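Leucine--trna ligase (Agrobacterium radiobacter, PDB 5AH5) probably joins leucine to tRNA(Leu) at the expense of ATP, as a class I aminoacyl-tRNA synthetase with an editing domain. Local coordinates at residues B[627-638]-B[722-730]. Numbering follows the deposited sequence.
With nucleotides of chain D.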
loop_
_atom_site.group_PDB
_atom_site.type_symbol
_atom_site.label_atom_id
_atom_site.label_comp_id
_atom_site.label_asym_id
_atom_site.label_seq_id
_atom_site.Cartn_x
_atom_site.Cartn_y
_atom_site.Cartn_z
ATOM N N CYS B 627 4.987 -4.002 35.361
ATOM C CA CYS B 627 4.227 -3.391 36.452
ATOM C C CYS B 627 4.890 -3.736 37.787
ATOM O O CYS B 627 5.052 -2.860 38.623
ATOM C CB CYS B 627 2.728 -3.790 36.456
ATOM S SG CYS B 627 1.854 -3.204 34.962
ATOM N N ARG B 628 5.238 -5.006 37.980
ATOM C CA ARG B 628 5.831 -5.449 39.248
ATOM C C ARG B 628 7.204 -4.779 39.586
ATOM O O ARG B 628 7.498 -4.496 40.749
ATOM C CB ARG B 628 5.885 -6.974 39.337
ATOM C CG ARG B 628 4.517 -7.608 39.704
ATOM C CD ARG B 628 4.647 -9.076 40.078
ATOM N NE ARG B 628 5.477 -9.705 39.069
ATOM C CZ ARG B 628 5.035 -10.242 37.931
ATOM N NH1 ARG B 628 3.741 -10.308 37.668
ATOM N NH2 ARG B 628 5.899 -10.744 37.056
ATOM N N LEU B 629 7.975 -4.452 38.562
ATOM C CA LEU B 629 9.206 -3.675 38.690
ATOM C C LEU B 629 8.908 -2.272 39.202
ATOM O O LEU B 629 9.648 -1.740 40.035
ATOM C CB LEU B 629 9.895 -3.608 37.327
ATOM C CG LEU B 629 11.291 -3.071 37.225
ATOM C CD1 LEU B 629 12.292 -3.897 38.067
ATOM C CD2 LEU B 629 11.705 -2.982 35.760
ATOM N N PHE B 630 7.800 -1.675 38.772
ATOM C CA PHE B 630 7.371 -0.416 39.377
ATOM C C PHE B 630 6.893 -0.541 40.831
ATOM O O PHE B 630 7.323 0.250 41.711
ATOM C CB PHE B 630 6.292 0.312 38.530
ATOM C CG PHE B 630 6.867 1.183 37.473
ATOM C CD1 PHE B 630 7.532 0.637 36.414
ATOM C CD2 PHE B 630 6.763 2.573 37.566
ATOM C CE1 PHE B 630 8.079 1.443 35.429
ATOM C CE2 PHE B 630 7.295 3.378 36.592
ATOM C CZ PHE B 630 7.948 2.824 35.525
ATOM N N THR B 631 6.002 -1.485 41.088
ATOM C CA THR B 631 5.418 -1.669 42.443
ATOM C C THR B 631 6.465 -2.157 43.447
ATOM O O THR B 631 6.354 -1.872 44.607
ATOM C CB THR B 631 4.226 -2.677 42.460
ATOM O OG1 THR B 631 4.564 -3.808 41.665
ATOM C CG2 THR B 631 2.993 -2.086 41.885
ATOM N N ASN B 632 7.461 -2.912 43.001
ATOM C CA ASN B 632 8.582 -3.243 43.871
ATOM C C ASN B 632 9.435 -2.015 44.269
ATOM O O ASN B 632 9.994 -2.016 45.361
ATOM C CB ASN B 632 9.473 -4.299 43.228
ATOM C CG ASN B 632 8.805 -5.678 43.166
ATOM O OD1 ASN B 632 7.690 -5.893 43.680
ATOM N ND2 ASN B 632 9.464 -6.595 42.495
ATOM N N ASN B 633 9.494 -0.975 43.418
ATOM C CA ASN B 633 10.422 0.165 43.579
ATOM C C ASN B 633 9.781 1.512 43.830
ATOM O O ASN B 633 10.384 2.571 43.636
ATOM C CB ASN B 633 11.330 0.201 42.358
ATOM C CG ASN B 633 12.258 -0.978 42.339
ATOM O OD1 ASN B 633 13.040 -1.120 43.252
ATOM N ND2 ASN B 633 12.169 -1.833 41.329
ATOM N N LEU B 634 8.579 1.449 44.370
ATOM C CA LEU B 634 7.710 2.571 44.465
ATOM C C LEU B 634 8.252 3.603 45.471
ATOM O O LEU B 634 8.111 4.821 45.266
ATOM C CB LEU B 634 6.328 2.034 44.829
ATOM C CG LEU B 634 5.067 2.831 44.592
ATOM C CD1 LEU B 634 4.944 3.280 43.129
ATOM C CD2 LEU B 634 3.895 1.945 45.011
ATOM N N ASP B 635 8.887 3.122 46.539
ATOM C CA ASP B 635 9.653 3.978 47.481
ATOM C C ASP B 635 10.672 4.850 46.777
ATOM O O ASP B 635 10.694 6.064 46.922
ATOM C CB ASP B 635 10.385 3.094 48.508
ATOM C CG ASP B 635 9.451 2.546 49.589
ATOM O OD1 ASP B 635 8.308 3.044 49.712
ATOM O OD2 ASP B 635 9.866 1.625 50.330
ATOM N N ARG B 636 11.475 4.217 45.954
ATOM C CA ARG B 636 12.498 4.912 45.201
ATOM C C ARG B 636 11.905 5.882 44.181
ATOM O O ARG B 636 12.375 7.037 44.034
ATOM C CB ARG B 636 13.416 3.900 44.540
ATOM C CG ARG B 636 14.055 2.952 45.551
ATOM C CD ARG B 636 15.158 2.148 44.915
ATOM N NE ARG B 636 15.715 1.151 45.830
ATOM C CZ ARG B 636 16.931 0.608 45.726
ATOM N NH1 ARG B 636 17.776 0.979 44.752
ATOM N NH2 ARG B 636 17.316 -0.317 46.614
ATOM N N LEU B 637 10.825 5.455 43.530
ATOM C CA LEU B 637 10.158 6.323 42.558
ATOM C C LEU B 637 9.600 7.573 43.179
ATOM O O LEU B 637 9.757 8.665 42.646
ATOM C CB LEU B 637 9.041 5.575 41.816
ATOM C CG LEU B 637 9.628 4.606 40.802
ATOM C CD1 LEU B 637 8.528 3.674 40.313
ATOM C CD2 LEU B 637 10.230 5.382 39.643
ATOM N N ARG B 638 8.945 7.419 44.301
ATOM C CA ARG B 638 8.336 8.558 44.949
ATOM C C ARG B 638 9.373 9.488 45.632
ATOM O O ARG B 638 9.028 10.603 46.004
ATOM C CB ARG B 638 7.191 8.080 45.849
ATOM C CG ARG B 638 6.047 7.489 45.000
ATOM C CD ARG B 638 4.848 6.997 45.805
ATOM N NE ARG B 638 3.677 6.788 44.932
ATOM C CZ ARG B 638 2.618 5.991 45.187
ATOM N NH1 ARG B 638 2.527 5.274 46.312
ATOM N NH2 ARG B 638 1.626 5.898 44.289
ATOM N N ILE B 722 -0.949 0.983 29.769
ATOM C CA ILE B 722 -0.143 0.542 30.908
ATOM C C ILE B 722 0.949 1.560 31.206
ATOM O O ILE B 722 1.311 1.796 32.333
ATOM C CB ILE B 722 0.501 -0.842 30.597
ATOM C CG1 ILE B 722 -0.425 -1.941 31.120
ATOM C CG2 ILE B 722 1.889 -0.997 31.209
ATOM C CD1 ILE B 722 -0.322 -3.271 30.366
ATOM N N SER B 723 1.494 2.149 30.186
ATOM C CA SER B 723 2.529 3.158 30.383
ATOM C C SER B 723 2.050 4.390 31.128
ATOM O O SER B 723 2.783 4.899 31.985
ATOM C CB SER B 723 3.140 3.540 29.063
ATOM O OG SER B 723 3.840 2.421 28.554
ATOM N N GLU B 724 0.837 4.871 30.800
ATOM C CA GLU B 724 0.247 5.970 31.515
ATOM C C GLU B 724 -0.003 5.537 32.927
ATOM O O GLU B 724 0.225 6.319 33.835
ATOM C CB GLU B 724 -1.098 6.465 30.897
ATOM C CG GLU B 724 -0.987 7.098 29.525
ATOM C CD GLU B 724 -0.187 8.399 29.451
ATOM O OE1 GLU B 724 0.178 8.900 30.516
ATOM O OE2 GLU B 724 0.164 8.881 28.312
ATOM N N GLU B 725 -0.462 4.303 33.127
ATOM C CA GLU B 725 -0.787 3.866 34.470
ATOM C C GLU B 725 0.495 3.944 35.336
ATOM O O GLU B 725 0.475 4.442 36.449
ATOM C CB GLU B 725 -1.297 2.404 34.439
ATOM C CG GLU B 725 -1.820 1.823 35.751
ATOM C CD GLU B 725 -3.241 2.247 36.103
ATOM O OE1 GLU B 725 -3.958 2.872 35.276
ATOM O OE2 GLU B 725 -3.671 1.894 37.209
ATOM N N LEU B 726 1.587 3.399 34.815
ATOM C CA LEU B 726 2.829 3.293 35.598
ATOM C C LEU B 726 3.445 4.648 35.830
ATOM O O LEU B 726 3.806 4.973 36.962
ATOM C CB LEU B 726 3.803 2.373 34.903
ATOM C CG LEU B 726 3.269 0.955 34.913
ATOM C CD1 LEU B 726 4.236 0.032 34.171
ATOM C CD2 LEU B 726 2.982 0.466 36.318
ATOM N N TRP B 727 3.486 5.463 34.781
ATOM C CA TRP B 727 3.884 6.880 34.907
ATOM C C TRP B 727 3.173 7.599 36.030
ATOM O O TRP B 727 3.850 8.223 36.900
ATOM C CB TRP B 727 3.637 7.584 33.589
ATOM C CG TRP B 727 4.105 8.993 33.404
ATOM C CD1 TRP B 727 3.316 10.092 33.331
ATOM C CD2 TRP B 727 5.408 9.425 33.096
ATOM N NE1 TRP B 727 4.046 11.195 33.039
ATOM C CE2 TRP B 727 5.340 10.814 32.847
ATOM C CE3 TRP B 727 6.643 8.780 33.009
ATOM C CZ2 TRP B 727 6.479 11.587 32.569
ATOM C CZ3 TRP B 727 7.751 9.516 32.680
ATOM C CH2 TRP B 727 7.683 10.915 32.491
ATOM N N ALA B 728 1.839 7.488 36.049
ATOM C CA ALA B 728 1.039 8.084 37.125
ATOM C C ALA B 728 1.301 7.468 38.480
ATOM O O ALA B 728 1.390 8.186 39.481
ATOM C CB ALA B 728 -0.464 8.010 36.841
ATOM N N LEU B 729 1.355 6.140 38.528
ATOM C CA LEU B 729 1.670 5.456 39.764
ATOM C C LEU B 729 3.048 5.932 40.355
ATOM O O LEU B 729 3.199 6.120 41.549
ATOM C CB LEU B 729 1.672 3.974 39.530
ATOM C CG LEU B 729 1.921 3.081 40.732
ATOM C CD1 LEU B 729 0.708 3.076 41.670
ATOM C CD2 LEU B 729 2.280 1.678 40.228
ATOM N N SER B 730 3.998 6.191 39.489
ATOM C CA SER B 730 5.294 6.682 39.932
ATOM C C SER B 730 5.285 8.150 40.444
ATOM O O SER B 730 6.342 8.631 40.838
ATOM C CB SER B 730 6.296 6.568 38.788
ATOM O OG SER B 730 6.335 7.736 38.011
ATOM P P U D 40 4.009 -15.736 36.636
ATOM O OP1 U D 40 3.739 -14.721 35.607
ATOM O OP2 U D 40 4.419 -17.096 36.218
ATOM O "O5'" U D 40 5.146 -15.200 37.616
ATOM C "C5'" U D 40 4.892 -14.093 38.494
ATOM C "C4'" U D 40 5.964 -13.975 39.554
ATOM O "O4'" U D 40 5.800 -14.982 40.594
ATOM C "C3'" U D 40 7.412 -14.121 39.102
ATOM O "O3'" U D 40 7.858 -12.902 38.518
ATOM C "C2'" U D 40 8.086 -14.467 40.419
ATOM O "O2'" U D 40 8.192 -13.364 41.287
ATOM C "C1'" U D 40 7.077 -15.452 40.998
ATOM N N1 U D 40 7.254 -16.829 40.509
ATOM C C2 U D 40 8.279 -17.578 41.059
ATOM O O2 U D 40 9.049 -17.135 41.891
ATOM N N3 U D 40 8.385 -18.859 40.575
ATOM C C4 U D 40 7.588 -19.462 39.621
ATOM O O4 U D 40 7.816 -20.626 39.285
ATOM C C5 U D 40 6.555 -18.624 39.096
ATOM C C6 U D 40 6.424 -17.369 39.548
#
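Leu729 O, near the C-terminal end of its helix, takes a weak hydrogen bond from Arg638 NH2 (3.2 Å, N-H...O 129°). Arg638 reaches it with a chain extended from CG to NE, and CG of Leu634 lies over one face of its guanidinium; the side chain is poorly ordered, so the grip is probably loose. Leu634 CD1 comes within 3.7 Å of the same oxygen, Leu729 O, and meets Leu729 CG as the two leucines cross at about a right angle. The hydrophobic centre is Phe630 against Leu726. CB of Leu726 stands over the middle of the ring, 4.0 Å from the Phe630 centroid, a CH-pi contact. Leu726 CG stands anti to its carbonyl carbon (chi1 -67°), which turns the branch toward Phe630, where CD1 meets Phe630 CD1 and CD2 meets Phe630 CB. In the plane of the ring, Ser730 CB meets the edge at Phe630 CE2 (4.0 Å) and also touches Leu637 CD1. Its hydroxyl turns back to its own helix, with Ser730 OG donating to Trp727 O at 2.8 Å. Toward the start of the segment, Cys627 SG rests on both methyls of Leu726, 4.1 Å from CD2. Arg628 points away from this interface toward the tRNA: C5' of U40 of chain D lies over one face of the guanidinium, near its rim, and Arg628 NH2 forms a salt bridge with a phosphate of the bound RNA. Segments 627-632 and 722-729, of helices 617-632 and 720-729, run nearly parallel, their axes 5° apart and 10.5 Å at closest approach, within a helical region consistent with the anticodon-binding domain of class I synthetases. Helix 701-715 adjoins the pair: Val712 touches Phe630, and Arg709 hydrogen-bonds the carbonyls of Leu637 and Ser730, while helix 5-19 packs on helix 720-729 through Trp12.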